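Local coordinates for protein putative gamma-glutamylcyclotransferase YkqA (Bacillus subtilis, PDB 2QIK) that probably acts as a gamma-glutamylcyclotransferase of the AIG2-like family, an acyltransferase working on gamma-glutamyl compounds, at residues L4-G9 with G58-A63; E29-K34 with V83-D88; Y133-D138 with Q248-R253; E187-R192 with L257-E262. All coordinates share one frame; numbering follows the deposited sequence. Where two conformers were deposited one is given.

Contact 1: L4-G9 with G58-A63; sequences LLFVYG and GEVYEA
Phe6 brings the CE2-CZ end of its ring against Gly58, with Phe6 CZ 3.6 Å from Gly58 N. A CB on residue 58 would collide with that ring and with Val7 O, and this end of the contact is tight. Two antiparallel hydrogen-bonded pairs, Leu5 with Tyr61 and Val7 with Glu59, close the strands with four backbone bonds, among them Tyr61 N to Leu5 O at 2.8 Å. On the face that carries Leu5, Val7, Glu59 and Tyr61, Tyr61 OH donates to Glu59 OE2 over 2.8 Å, in the plane of the ring, while Arg12 pairs with Glu59 OE1. The other end is looser and partly exposed: Leu4 CD2 sits 3.5 Å from Glu62 OE1, the two side chains crossing obliquely. At the tight end, strand 3-7 runs on into Tyr8 and Gly9, the start of a Tyr-Gly-Thr-Leu substrate-binding turn assigned by similarity, as in the gamma-glutamylcyclotransferase fold.

Contact 2: E29-K34 with V83-D88; sequences EQARTK and VFVETD
Glu86 OE1 is gripped twice by Arg32, from NE at 2.8 Å and from NH2 at 3.0 Å. The oxygen lies in the guanidinium plane, but the two flat groups are turned 62° apart. NH2 meets OE1 on its syn lone pair, whereas NE comes from above the carboxylate, 49° out of its plane. Arg32 CG stands between the backbone N and the carbonyl carbon, and an extended chain from CG to NE carries the group over to Glu86. Beneath, the same two residues form an antiparallel hydrogen-bonded pair, with Glu86 N to Arg32 O at 2.8 Å. Tyr57 takes NH1 of Arg32 and Tyr55 adds a cation-pi contact. A leucine in place of Arg32 would probably leave the Glu86 carboxylate without its charged mate and the Tyr55 ring without its cation. Further along, Thr33 OG1 donates to Phe84 O at 2.7 Å, and a water links Phe84 O to Lys34 N. On the other face Ala31 CB packs 3.7 Å from Val85 CG1, near Phe6. One face of this strand pair thus rests on paired charge and the other on apolar contact, while a hydroxyl and a water carry on the cross-strand bonding where the backbone pairing ends.

Contact 3: Y133-D138 with Q248-R253; sequences YGSCMD and QIEIER
The 3-10 turn at 135-137 comes up against segment 248-253 of helix 245-258 so closely that Ser135 CA and Ile251 CA are 4.6 Å apart. Ile251 CG1 lies against the turn's backbone, 3.6 Å from Ser135 N, and the selenomethionine Met137 reaches CG2 of Ile251 with CE. Asp138, its CG anti to the backbone N (chi1 -176°), turns its carboxylate to Arg253, which grips it side-on: NH2 to OD1 at 2.9 Å and NE to OD2 at 3.0 Å, both nearly straight. Both oxygens lie in the guanidinium plane, yet the two planes are 41° apart, and the nitrogens approach from above the carboxylate. OD1 also caps Ala140 N at the start of helix 140-145. An alanine in place of Asp138 would probably leave Arg253 without its counter-charge and that helix end without its cap. Glu250 OE2 is only 4.5 Å from Asp138 OD1, and one water donates to both, at 2.8 Å each. Ser135 OG, held by Arg204, binds a citrate probably taken from the crystallisation liquor, as do the backbone N atoms of Tyr133 and Cys136. The closeness of the two acids is probably eased by Arg253 and the helix N-terminus at Asp138 and by the water bridging to Glu250.

Contact 4: E187-R192 with L257-E262; sequences EGVLYR and LYLSPE
Glu187 reaches past Leu259 to Ser260, and its side chain can be followed outward. CB rests 4.0 Å from Leu259 CD2. CG is anti to the carbonyl carbon (chi1 -57°), and from there the chain runs extended, sliding past Leu259 in the opposite direction. At the tip OE1 accepts the N-H of Ser260 at 3.0 Å in an almost straight bond (177°) and lies 3.5 Å from Leu259 CB. The second oxygen, OE2, takes the hydroxyl of Ser260, OG to OE2 being 2.8 Å. Both donors come in on the syn side, so the two bonds hold the carboxylate against turning. Ser260 OG in turn caps Phe263 N, which makes Glu187 a second-shell support of the helix cap. Further along the strand, Val189 CG1 makes a CH-pi contact 3.6 Å over the centre of the Tyr258 ring, 2° off its normal, and Leu257 CG covers the opposite face. Tyr191 meets Tyr258 through a water, 2.8 Å from Tyr191 OH and just as far from Tyr258 OH, while Tyr191 OH also bonds Cys136 O. The arrangement is that of a helix N-cap at Ser260, set in the short break between helices 245-258 and 261-273 where they lie against strand 185-193 of the C-terminal AIG2-like region.

Overall arrangement
The four contacts fall into two pairs on opposite sides of the chain's centre, with contacts 1 and 3 about 33 Å apart between centres. Contacts 1 and 2 lie in the same antiparallel sheet, where Gly58 N probably bonds Ala31 O. Contact 1 is buried, mostly backbone bonding and apolar packing; contact 2, only partly buried, adds a salt bridge and water. Contacts 3 and 4 share helix 245-258 and touch through Cys136 O and Tyr191 OH. Instead of pairing strands, they set a turn and a strand against helices, and side-chain carboxylates do the bonding. Contact 3 is largely buried, whereas contact 4 is partly exposed.

Contact 1: L4-G9 with G58-A63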
loop_
_atom_site.group_PDB
_atom_site.type_symbol
_atom_site.label_atom_id
_atom_site.label_comp_id
_atom_site.label_asym_id
_atom_site.label_seq_id
_atom_site.Cartn_x
_atom_site.Cartn_y
_atom_site.Cartn_z
ATOM N N LEU A 4 -5.025 15.951 -13.121
ATOM C CA LEU A 4 -4.828 14.967 -12.086
ATOM C C LEU A 4 -6.094 14.824 -11.275
ATOM O O LEU A 4 -6.746 15.805 -10.930
ATOM C CB LEU A 4 -3.640 15.274 -11.210
ATOM C CG LEU A 4 -2.319 15.302 -11.916
ATOM C CD1 LEU A 4 -1.218 15.710 -10.891
ATOM C CD2 LEU A 4 -1.956 13.956 -12.509
ATOM N N LEU A 5 -6.422 13.582 -10.951
ATOM C CA LEU A 5 -7.636 13.202 -10.243
ATOM C C LEU A 5 -7.302 12.209 -9.122
ATOM O O LEU A 5 -6.664 11.186 -9.399
ATOM C CB LEU A 5 -8.609 12.545 -11.218
ATOM C CG LEU A 5 -9.867 11.943 -10.567
ATOM C CD1 LEU A 5 -10.777 12.976 -10.040
ATOM C CD2 LEU A 5 -10.590 11.073 -11.579
ATOM N N PHE A 6 -7.663 12.573 -7.908
ATOM C CA PHE A 6 -7.483 11.694 -6.744
ATOM C C PHE A 6 -8.791 10.996 -6.458
ATOM O O PHE A 6 -9.826 11.632 -6.279
ATOM C CB PHE A 6 -7.054 12.551 -5.526
ATOM C CG PHE A 6 -6.938 11.794 -4.232
ATOM C CD1 PHE A 6 -7.964 11.775 -3.334
ATOM C CD2 PHE A 6 -5.795 11.107 -3.911
ATOM C CE1 PHE A 6 -7.849 11.123 -2.096
ATOM C CE2 PHE A 6 -5.688 10.454 -2.707
ATOM C CZ PHE A 6 -6.679 10.497 -1.821
ATOM N N VAL A 7 -8.737 9.652 -6.439
ATOM C CA VAL A 7 -9.908 8.848 -6.175
ATOM C C VAL A 7 -9.687 8.006 -4.921
ATOM O O VAL A 7 -8.620 7.492 -4.669
ATOM C CB VAL A 7 -10.356 7.889 -7.333
ATOM C CG1 VAL A 7 -10.877 8.770 -8.514
ATOM C CG2 VAL A 7 -9.195 6.931 -7.736
ATOM N N TYR A 8 -10.772 7.869 -4.165
ATOM C CA TYR A 8 -10.716 7.257 -2.832
ATOM C C TYR A 8 -11.799 6.203 -2.581
ATOM O O TYR A 8 -11.773 5.531 -1.562
ATOM C CB TYR A 8 -10.830 8.350 -1.732
ATOM C CG TYR A 8 -12.081 9.181 -1.850
ATOM C CD1 TYR A 8 -13.277 8.707 -1.334
ATOM C CD2 TYR A 8 -12.085 10.380 -2.469
ATOM C CE1 TYR A 8 -14.442 9.400 -1.465
ATOM C CE2 TYR A 8 -13.248 11.094 -2.614
ATOM C CZ TYR A 8 -14.432 10.615 -2.107
ATOM O OH TYR A 8 -15.627 11.326 -2.192
ATOM N N GLY A 9 -12.739 6.083 -3.512
ATOM C CA GLY A 9 -13.880 5.245 -3.280
ATOM C C GLY A 9 -14.143 4.282 -4.422
ATOM O O GLY A 9 -13.301 3.470 -4.786
ATOM N N GLY A 58 -5.830 7.054 -1.297
ATOM C CA GLY A 58 -6.399 6.843 -2.576
ATOM C C GLY A 58 -5.328 6.737 -3.650
ATOM O O GLY A 58 -4.188 6.377 -3.382
ATOM N N GLU A 59 -5.730 7.032 -4.893
ATOM C CA GLU A 59 -4.908 6.825 -6.071
ATOM C C GLU A 59 -5.031 8.053 -6.959
ATOM O O GLU A 59 -6.075 8.722 -6.928
ATOM C CB GLU A 59 -5.456 5.617 -6.867
ATOM C CG GLU A 59 -5.476 4.321 -6.071
ATOM C CD GLU A 59 -6.370 3.242 -6.612
ATOM O OE1 GLU A 59 -6.797 2.346 -5.820
ATOM O OE2 GLU A 59 -6.749 3.218 -7.755
ATOM N N VAL A 60 -3.954 8.366 -7.709
ATOM C CA VAL A 60 -3.964 9.513 -8.620
ATOM C C VAL A 60 -3.934 9.029 -10.049
ATOM O O VAL A 60 -3.075 8.231 -10.413
ATOM C CB VAL A 60 -2.803 10.437 -8.361
ATOM C CG1 VAL A 60 -2.766 11.611 -9.337
ATOM C CG2 VAL A 60 -2.770 10.949 -6.909
ATOM N N TYR A 61 -4.864 9.534 -10.853
ATOM C CA TYR A 61 -4.960 9.259 -12.278
ATOM C C TYR A 61 -4.862 10.544 -13.076
ATOM O O TYR A 61 -5.140 11.635 -12.590
ATOM C CB TYR A 61 -6.325 8.588 -12.577
ATOM C CG TYR A 61 -6.401 7.189 -12.084
ATOM C CD1 TYR A 61 -6.738 6.933 -10.766
ATOM C CD2 TYR A 61 -6.122 6.096 -12.875
ATOM C CE1 TYR A 61 -6.750 5.694 -10.240
ATOM C CE2 TYR A 61 -6.126 4.828 -12.371
ATOM C CZ TYR A 61 -6.448 4.631 -10.995
ATOM O OH TYR A 61 -6.408 3.329 -10.496
ATOM N N GLU A 62 -4.460 10.383 -14.346
ATOM C CA GLU A 62 -4.498 11.491 -15.273
ATOM C C GLU A 62 -5.763 11.355 -16.144
ATOM O O GLU A 62 -5.871 10.444 -16.938
ATOM C CB GLU A 62 -3.286 11.416 -16.155
ATOM C CG GLU A 62 -3.310 12.422 -17.203
ATOM C CD GLU A 62 -2.585 13.598 -16.951
ATOM O OE1 GLU A 62 -2.928 14.231 -15.869
ATOM O OE2 GLU A 62 -1.744 13.875 -17.930
ATOM N N ALA A 63 -6.725 12.241 -15.912
ATOM C CA ALA A 63 -8.034 12.209 -16.508
ATOM C C ALA A 63 -8.191 13.232 -17.594
ATOM O O ALA A 63 -7.958 14.428 -17.369
ATOM C CB ALA A 63 -9.084 12.419 -15.469
#

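Contact 2: E29-K34 with V83-D88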
loop_
_atom_site.group_PDB
_atom_site.type_symbol
_atom_site.label_atom_id
_atom_site.label_comp_id
_atom_site.label_asym_id
_atom_site.label_seq_id
_atom_site.Cartn_x
_atom_site.Cartn_y
_atom_site.Cartn_z
ATOM N N GLU A 29 -0.313 4.853 -7.353
ATOM C CA GLU A 29 -1.115 3.891 -6.640
ATOM C C GLU A 29 -1.199 4.177 -5.151
ATOM O O GLU A 29 -2.166 3.744 -4.487
ATOM C CB GLU A 29 -0.516 2.440 -6.795
ATOM C CG GLU A 29 -0.444 1.983 -8.232
ATOM C CD GLU A 29 0.303 0.672 -8.422
ATOM O OE1 GLU A 29 0.542 0.306 -9.552
ATOM O OE2 GLU A 29 0.572 -0.036 -7.442
ATOM N N GLN A 30 -0.210 4.880 -4.640
ATOM C CA GLN A 30 -0.120 5.141 -3.206
ATOM C C GLN A 30 -0.177 6.663 -3.042
ATOM O O GLN A 30 0.665 7.411 -3.538
ATOM C CB GLN A 30 1.161 4.613 -2.597
ATOM C CG GLN A 30 1.385 3.100 -2.877
ATOM C CD GLN A 30 0.249 2.208 -2.457
ATOM O OE1 GLN A 30 -0.523 2.523 -1.554
ATOM N NE2 GLN A 30 0.168 1.016 -3.116
ATOM N N ALA A 31 -1.210 7.178 -2.411
ATOM C CA ALA A 31 -1.410 8.618 -2.312
ATOM C C ALA A 31 -2.352 8.925 -1.150
ATOM O O ALA A 31 -3.138 8.063 -0.752
ATOM C CB ALA A 31 -1.989 9.182 -3.599
ATOM N N ARG A 32 -2.284 10.137 -0.640
ATOM C CA ARG A 32 -3.149 10.532 0.467
ATOM C C ARG A 32 -3.336 12.042 0.465
ATOM O O ARG A 32 -2.539 12.801 -0.049
ATOM C CB ARG A 32 -2.600 10.046 1.848
ATOM C CG ARG A 32 -1.400 10.786 2.335
ATOM C CD ARG A 32 -0.864 10.208 3.616
ATOM N NE ARG A 32 0.130 11.049 4.218
ATOM C CZ ARG A 32 0.705 10.811 5.376
ATOM N NH1 ARG A 32 0.399 9.736 6.069
ATOM N NH2 ARG A 32 1.539 11.691 5.850
ATOM N N THR A 33 -4.390 12.446 1.154
ATOM C CA THR A 33 -4.639 13.864 1.439
ATOM C C THR A 33 -5.242 13.999 2.819
ATOM O O THR A 33 -6.009 13.161 3.255
ATOM C CB THR A 33 -5.500 14.480 0.352
ATOM O OG1 THR A 33 -5.426 15.903 0.361
ATOM C CG2 THR A 33 -6.932 14.062 0.356
ATOM N N LYS A 34 -4.937 15.085 3.511
ATOM C CA LYS A 34 -5.401 15.287 4.865
ATOM C C LYS A 34 -6.941 15.505 4.835
ATOM O O LYS A 34 -7.441 16.364 4.088
ATOM C CB LYS A 34 -4.706 16.463 5.537
ATOM C CG LYS A 34 -5.209 16.665 6.961
ATOM C CD LYS A 34 -4.266 17.463 7.840
ATOM C CE LYS A 34 -3.051 16.699 8.360
ATOM N NZ LYS A 34 -2.083 17.579 8.982
ATOM N N VAL A 83 -7.219 19.376 -4.123
ATOM C CA VAL A 83 -6.487 19.198 -2.907
ATOM C C VAL A 83 -5.006 18.959 -3.216
ATOM O O VAL A 83 -4.661 18.520 -4.328
ATOM C CB VAL A 83 -7.012 18.032 -2.065
ATOM C CG1 VAL A 83 -8.385 18.342 -1.407
ATOM C CG2 VAL A 83 -7.131 16.772 -2.851
ATOM N N PHE A 84 -4.169 19.209 -2.253
ATOM C CA PHE A 84 -2.786 18.771 -2.277
ATOM C C PHE A 84 -2.695 17.336 -1.833
ATOM O O PHE A 84 -3.186 16.989 -0.768
ATOM C CB PHE A 84 -1.910 19.608 -1.351
ATOM C CG PHE A 84 -1.614 20.991 -1.819
ATOM C CD1 PHE A 84 -0.702 21.208 -2.748
ATOM C CD2 PHE A 84 -2.229 22.058 -1.235
ATOM C CE1 PHE A 84 -0.423 22.535 -3.164
ATOM C CE2 PHE A 84 -1.981 23.350 -1.690
ATOM C CZ PHE A 84 -1.125 23.592 -2.634
ATOM N N VAL A 85 -2.131 16.518 -2.696
ATOM C CA VAL A 85 -2.000 15.074 -2.499
ATOM C C VAL A 85 -0.517 14.699 -2.257
ATOM O O VAL A 85 0.348 15.035 -3.076
ATOM C CB VAL A 85 -2.534 14.330 -3.712
ATOM C CG1 VAL A 85 -2.344 12.818 -3.544
ATOM C CG2 VAL A 85 -3.954 14.624 -3.939
ATOM N N GLU A 86 -0.256 13.985 -1.169
ATOM C CA GLU A 86 1.070 13.507 -0.859
ATOM C C GLU A 86 1.266 12.136 -1.531
ATOM O O GLU A 86 0.409 11.258 -1.450
ATOM C CB GLU A 86 1.217 13.335 0.663
ATOM C CG GLU A 86 1.153 14.626 1.501
ATOM C CD GLU A 86 0.996 14.485 3.010
ATOM O OE1 GLU A 86 1.418 13.492 3.516
ATOM O OE2 GLU A 86 0.570 15.504 3.746
ATOM N N THR A 87 2.371 11.956 -2.202
ATOM C CA THR A 87 2.762 10.714 -2.878
ATOM C C THR A 87 4.168 10.361 -2.546
ATOM O O THR A 87 4.885 11.158 -1.925
ATOM C CB THR A 87 2.606 10.799 -4.394
ATOM O OG1 THR A 87 3.741 11.471 -4.996
ATOM C CG2 THR A 87 1.273 11.485 -4.828
ATOM N N ASP A 88 4.615 9.186 -2.974
ATOM C CA ASP A 88 6.006 8.812 -2.680
ATOM C C ASP A 88 7.016 9.665 -3.441
ATOM O O ASP A 88 8.217 9.573 -3.111
ATOM C CB ASP A 88 6.225 7.348 -2.997
ATOM C CG ASP A 88 5.598 6.410 -2.020
ATOM O OD1 ASP A 88 4.905 6.835 -1.073
ATOM O OD2 ASP A 88 5.745 5.181 -2.210
HETATM O O HOH W 1 3.116 7.326 -4.613
HETATM O O HOH W 2 -2.629 16.386 2.238
#

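Contact 3: Y133-D138 with Q248-R253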
loop_
_atom_site.group_PDB
_atom_site.type_symbol
_atom_site.label_atom_id
_atom_site.label_comp_id
_atom_site.label_asym_id
_atom_site.label_seq_id
_atom_site.Cartn_x
_atom_site.Cartn_y
_atom_site.Cartn_z
ATOM N N TYR A 133 7.803 -8.359 1.643
ATOM C CA TYR A 133 9.008 -7.952 0.923
ATOM C C TYR A 133 10.223 -7.813 1.830
ATOM O O TYR A 133 11.310 -7.493 1.351
ATOM C CB TYR A 133 8.745 -6.664 0.145
ATOM C CG TYR A 133 8.279 -5.519 1.025
ATOM C CD1 TYR A 133 6.951 -5.258 1.168
ATOM C CD2 TYR A 133 9.164 -4.785 1.771
ATOM C CE1 TYR A 133 6.488 -4.242 2.049
ATOM C CE2 TYR A 133 8.748 -3.801 2.601
ATOM C CZ TYR A 133 7.408 -3.534 2.774
ATOM O OH TYR A 133 7.088 -2.526 3.620
ATOM N N GLY A 134 10.053 -8.010 3.121
ATOM C CA GLY A 134 11.151 -7.914 4.044
ATOM C C GLY A 134 11.201 -9.088 5.004
ATOM O O GLY A 134 11.212 -10.194 4.586
ATOM N N SER A 135 11.315 -8.788 6.324
ATOM C CA SER A 135 11.504 -9.880 7.299
ATOM C C SER A 135 10.294 -10.791 7.427
ATOM O O SER A 135 10.452 -11.905 7.891
ATOM C CB SER A 135 11.930 -9.462 8.650
ATOM O OG SER A 135 10.877 -8.947 9.388
ATOM N N CYS A 136 9.126 -10.362 6.925
ATOM C CA CYS A 136 7.994 -11.296 6.861
ATOM C C CYS A 136 8.168 -12.362 5.771
ATOM O O CYS A 136 7.321 -13.249 5.688
ATOM C CB CYS A 136 6.668 -10.575 6.671
ATOM S SG CYS A 136 6.226 -9.662 8.161
HETATM N N MSE A 137 9.237 -12.315 4.964
HETATM C CA MSE A 137 9.602 -13.431 4.115
HETATM C C MSE A 137 10.283 -14.577 4.890
HETATM O O MSE A 137 10.308 -15.683 4.376
HETATM C CB MSE A 137 10.554 -12.971 3.012
HETATM C CG MSE A 137 9.951 -11.864 2.094
HETATM SE SE MSE A 137 11.061 -11.498 0.596
HETATM C CE MSE A 137 12.529 -10.754 1.427
ATOM N N ASP A 138 10.763 -14.302 6.099
ATOM C CA ASP A 138 11.310 -15.326 6.982
ATOM C C ASP A 138 10.266 -15.799 7.970
ATOM O O ASP A 138 9.231 -15.116 8.158
ATOM C CB ASP A 138 12.514 -14.707 7.749
ATOM C CG ASP A 138 13.217 -15.664 8.598
ATOM O OD1 ASP A 138 13.247 -15.448 9.837
ATOM O OD2 ASP A 138 13.729 -16.647 8.072
ATOM N N GLN A 248 18.484 -7.754 9.187
ATOM C CA GLN A 248 18.980 -8.015 7.866
ATOM C C GLN A 248 19.120 -9.499 7.595
ATOM O O GLN A 248 18.801 -10.007 6.505
ATOM C CB GLN A 248 20.326 -7.344 7.647
ATOM C CG GLN A 248 20.938 -7.697 6.321
ATOM C CD GLN A 248 22.139 -6.849 5.853
ATOM O OE1 GLN A 248 22.889 -7.254 4.887
ATOM N NE2 GLN A 248 22.293 -5.722 6.450
ATOM N N ILE A 249 19.548 -10.240 8.620
ATOM C CA ILE A 249 19.646 -11.679 8.401
ATOM C C ILE A 249 18.304 -12.325 8.110
ATOM O O ILE A 249 18.219 -13.250 7.322
ATOM C CB ILE A 249 20.378 -12.336 9.590
ATOM C CG1 ILE A 249 21.848 -11.886 9.692
ATOM C CG2 ILE A 249 20.347 -13.879 9.471
ATOM C CD1 ILE A 249 22.507 -12.191 11.066
ATOM N N GLU A 250 17.232 -11.871 8.760
ATOM C CA GLU A 250 15.874 -12.399 8.464
ATOM C C GLU A 250 15.524 -12.179 7.011
ATOM O O GLU A 250 15.063 -13.087 6.326
ATOM C CB GLU A 250 14.857 -11.744 9.369
ATOM C CG GLU A 250 15.014 -12.114 10.813
ATOM C CD GLU A 250 14.148 -11.285 11.732
ATOM O OE1 GLU A 250 14.756 -10.590 12.574
ATOM O OE2 GLU A 250 12.910 -11.365 11.750
ATOM N N ILE A 251 15.790 -10.960 6.513
ATOM C CA ILE A 251 15.504 -10.647 5.114
ATOM C C ILE A 251 16.278 -11.535 4.182
ATOM O O ILE A 251 15.784 -12.089 3.205
ATOM C CB ILE A 251 15.770 -9.171 4.798
ATOM C CG1 ILE A 251 14.809 -8.338 5.578
ATOM C CG2 ILE A 251 15.676 -8.886 3.316
ATOM C CD1 ILE A 251 14.975 -6.852 5.405
ATOM N N GLU A 252 17.542 -11.717 4.515
ATOM C CA GLU A 252 18.389 -12.523 3.667
ATOM C C GLU A 252 17.921 -13.947 3.611
ATOM O O GLU A 252 17.908 -14.545 2.534
ATOM C CB GLU A 252 19.861 -12.446 4.121
ATOM C CG GLU A 252 20.499 -11.096 3.902
ATOM C CD GLU A 252 21.955 -11.067 4.190
ATOM O OE1 GLU A 252 22.544 -10.021 3.964
ATOM O OE2 GLU A 252 22.510 -12.093 4.591
ATOM N N ARG A 253 17.525 -14.535 4.725
ATOM C CA ARG A 253 17.075 -15.935 4.733
ATOM C C ARG A 253 15.806 -16.070 3.896
ATOM O O ARG A 253 15.662 -17.011 3.118
ATOM C CB ARG A 253 16.806 -16.376 6.172
ATOM C CG ARG A 253 17.946 -16.773 7.052
ATOM C CD ARG A 253 17.450 -17.667 8.233
ATOM N NE ARG A 253 16.484 -16.957 9.082
ATOM C CZ ARG A 253 16.761 -16.501 10.289
ATOM N NH1 ARG A 253 17.988 -16.706 10.840
ATOM N NH2 ARG A 253 15.848 -15.854 11.004
HETATM O O HOH W 3 11.500 -8.356 12.079
HETATM O O HOH W 4 11.581 -13.750 11.276
#

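Contact 4: E187-R192 with L257-E262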
loop_
_atom_site.group_PDB
_atom_site.type_symbol
_atom_site.label_atom_id
_atom_site.label_comp_id
_atom_site.label_asym_id
_atom_site.label_seq_id
_atom_site.Cartn_x
_atom_site.Cartn_y
_atom_site.Cartn_z
ATOM N N GLU A 187 10.745 -7.634 -5.696
ATOM C CA GLU A 187 10.215 -8.959 -5.499
ATOM C C GLU A 187 9.857 -9.138 -4.043
ATOM O O GLU A 187 10.434 -8.506 -3.154
ATOM C CB GLU A 187 11.239 -10.079 -5.921
ATOM C CG GLU A 187 11.723 -10.010 -7.348
ATOM C CD GLU A 187 12.493 -11.256 -7.763
ATOM O OE1 GLU A 187 12.563 -12.243 -7.000
ATOM O OE2 GLU A 187 13.055 -11.191 -8.886
ATOM N N GLY A 188 8.933 -10.068 -3.834
ATOM C CA GLY A 188 8.600 -10.520 -2.485
ATOM C C GLY A 188 7.937 -11.862 -2.553
ATOM O O GLY A 188 7.912 -12.499 -3.607
ATOM N N VAL A 189 7.383 -12.283 -1.450
ATOM C CA VAL A 189 6.683 -13.591 -1.309
ATOM C C VAL A 189 5.194 -13.235 -1.098
ATOM O O VAL A 189 4.859 -12.444 -0.235
ATOM C CB VAL A 189 7.212 -14.385 -0.034
ATOM C CG1 VAL A 189 6.557 -15.743 0.116
ATOM C CG2 VAL A 189 8.730 -14.493 -0.010
ATOM N N LEU A 190 4.336 -13.888 -1.849
ATOM C CA LEU A 190 2.903 -13.783 -1.667
ATOM C C LEU A 190 2.437 -14.986 -0.913
ATOM O O LEU A 190 2.675 -16.139 -1.308
ATOM C CB LEU A 190 2.191 -13.687 -3.027
ATOM C CG LEU A 190 0.719 -13.400 -2.957
ATOM C CD1 LEU A 190 0.505 -11.982 -2.432
ATOM C CD2 LEU A 190 0.037 -13.591 -4.281
ATOM N N TYR A 191 1.769 -14.772 0.220
ATOM C CA TYR A 191 1.175 -15.807 1.030
ATOM C C TYR A 191 -0.351 -15.801 0.915
ATOM O O TYR A 191 -0.965 -14.743 0.809
ATOM C CB TYR A 191 1.455 -15.590 2.495
ATOM C CG TYR A 191 2.885 -15.623 2.978
ATOM C CD1 TYR A 191 3.504 -16.801 3.333
ATOM C CD2 TYR A 191 3.562 -14.457 3.177
ATOM C CE1 TYR A 191 4.763 -16.836 3.830
ATOM C CE2 TYR A 191 4.883 -14.457 3.685
ATOM C CZ TYR A 191 5.453 -15.651 4.034
ATOM O OH TYR A 191 6.723 -15.677 4.581
ATOM N N ARG A 192 -0.978 -16.973 0.903
ATOM C CA ARG A 192 -2.438 -17.087 1.078
ATOM C C ARG A 192 -2.676 -17.347 2.578
ATOM O O ARG A 192 -2.222 -18.369 3.109
ATOM C CB ARG A 192 -2.964 -18.258 0.281
ATOM C CG ARG A 192 -4.466 -18.429 0.331
ATOM C CD ARG A 192 -4.956 -19.595 -0.415
ATOM N NE ARG A 192 -4.711 -19.397 -1.792
ATOM C CZ ARG A 192 -3.712 -19.920 -2.520
ATOM N NH1 ARG A 192 -2.848 -20.777 -1.982
ATOM N NH2 ARG A 192 -3.590 -19.596 -3.800
ATOM N N LEU A 257 15.321 -18.059 0.309
ATOM C CA LEU A 257 14.355 -19.143 0.141
ATOM C C LEU A 257 13.446 -18.939 -1.070
ATOM O O LEU A 257 13.134 -19.881 -1.777
ATOM C CB LEU A 257 13.522 -19.301 1.412
ATOM C CG LEU A 257 12.417 -20.366 1.608
ATOM C CD1 LEU A 257 13.029 -21.721 1.340
ATOM C CD2 LEU A 257 11.855 -20.221 3.032
ATOM N N TYR A 258 12.986 -17.708 -1.274
ATOM C CA TYR A 258 11.914 -17.488 -2.224
ATOM C C TYR A 258 12.261 -16.743 -3.507
ATOM O O TYR A 258 11.566 -16.902 -4.504
ATOM C CB TYR A 258 10.805 -16.709 -1.504
ATOM C CG TYR A 258 10.070 -17.437 -0.385
ATOM C CD1 TYR A 258 9.195 -18.462 -0.669
ATOM C CD2 TYR A 258 10.115 -16.970 0.914
ATOM C CE1 TYR A 258 8.501 -19.119 0.286
ATOM C CE2 TYR A 258 9.373 -17.621 1.938
ATOM C CZ TYR A 258 8.547 -18.694 1.612
ATOM O OH TYR A 258 7.775 -19.353 2.574
ATOM N N LEU A 259 13.212 -15.822 -3.469
ATOM C CA LEU A 259 13.338 -14.823 -4.549
ATOM C C LEU A 259 14.380 -15.223 -5.595
ATOM O O LEU A 259 15.133 -16.170 -5.418
ATOM C CB LEU A 259 13.658 -13.453 -3.958
ATOM C CG LEU A 259 12.709 -12.978 -2.862
ATOM C CD1 LEU A 259 13.050 -11.576 -2.511
ATOM C CD2 LEU A 259 11.229 -13.099 -3.311
ATOM N N SER A 260 14.432 -14.513 -6.685
ATOM C CA SER A 260 15.425 -14.850 -7.703
ATOM C C SER A 260 16.833 -14.565 -7.142
ATOM O O SER A 260 17.033 -13.617 -6.422
ATOM C CB SER A 260 15.189 -14.102 -9.021
ATOM O OG SER A 260 15.424 -12.711 -8.940
ATOM N N PRO A 261 17.830 -15.382 -7.498
ATOM C CA PRO A 261 19.197 -15.101 -7.116
ATOM C C PRO A 261 19.663 -13.675 -7.521
ATOM O O PRO A 261 20.311 -13.051 -6.745
ATOM C CB PRO A 261 19.982 -16.256 -7.777
ATOM C CG PRO A 261 19.013 -17.235 -8.177
ATOM C CD PRO A 261 17.701 -16.649 -8.269
ATOM N N GLU A 262 19.287 -13.176 -8.696
ATOM C CA GLU A 262 19.783 -11.871 -9.170
ATOM C C GLU A 262 19.176 -10.815 -8.252
ATOM O O GLU A 262 19.867 -9.877 -7.854
ATOM C CB GLU A 262 19.420 -11.516 -10.628
ATOM C CG GLU A 262 19.872 -10.097 -11.187
ATOM C CD GLU A 262 21.404 -9.846 -11.400
ATOM O OE1 GLU A 262 21.907 -8.645 -11.681
ATOM O OE2 GLU A 262 22.164 -10.852 -11.326
HETATM O O HOH W 5 7.948 -18.147 5.141
#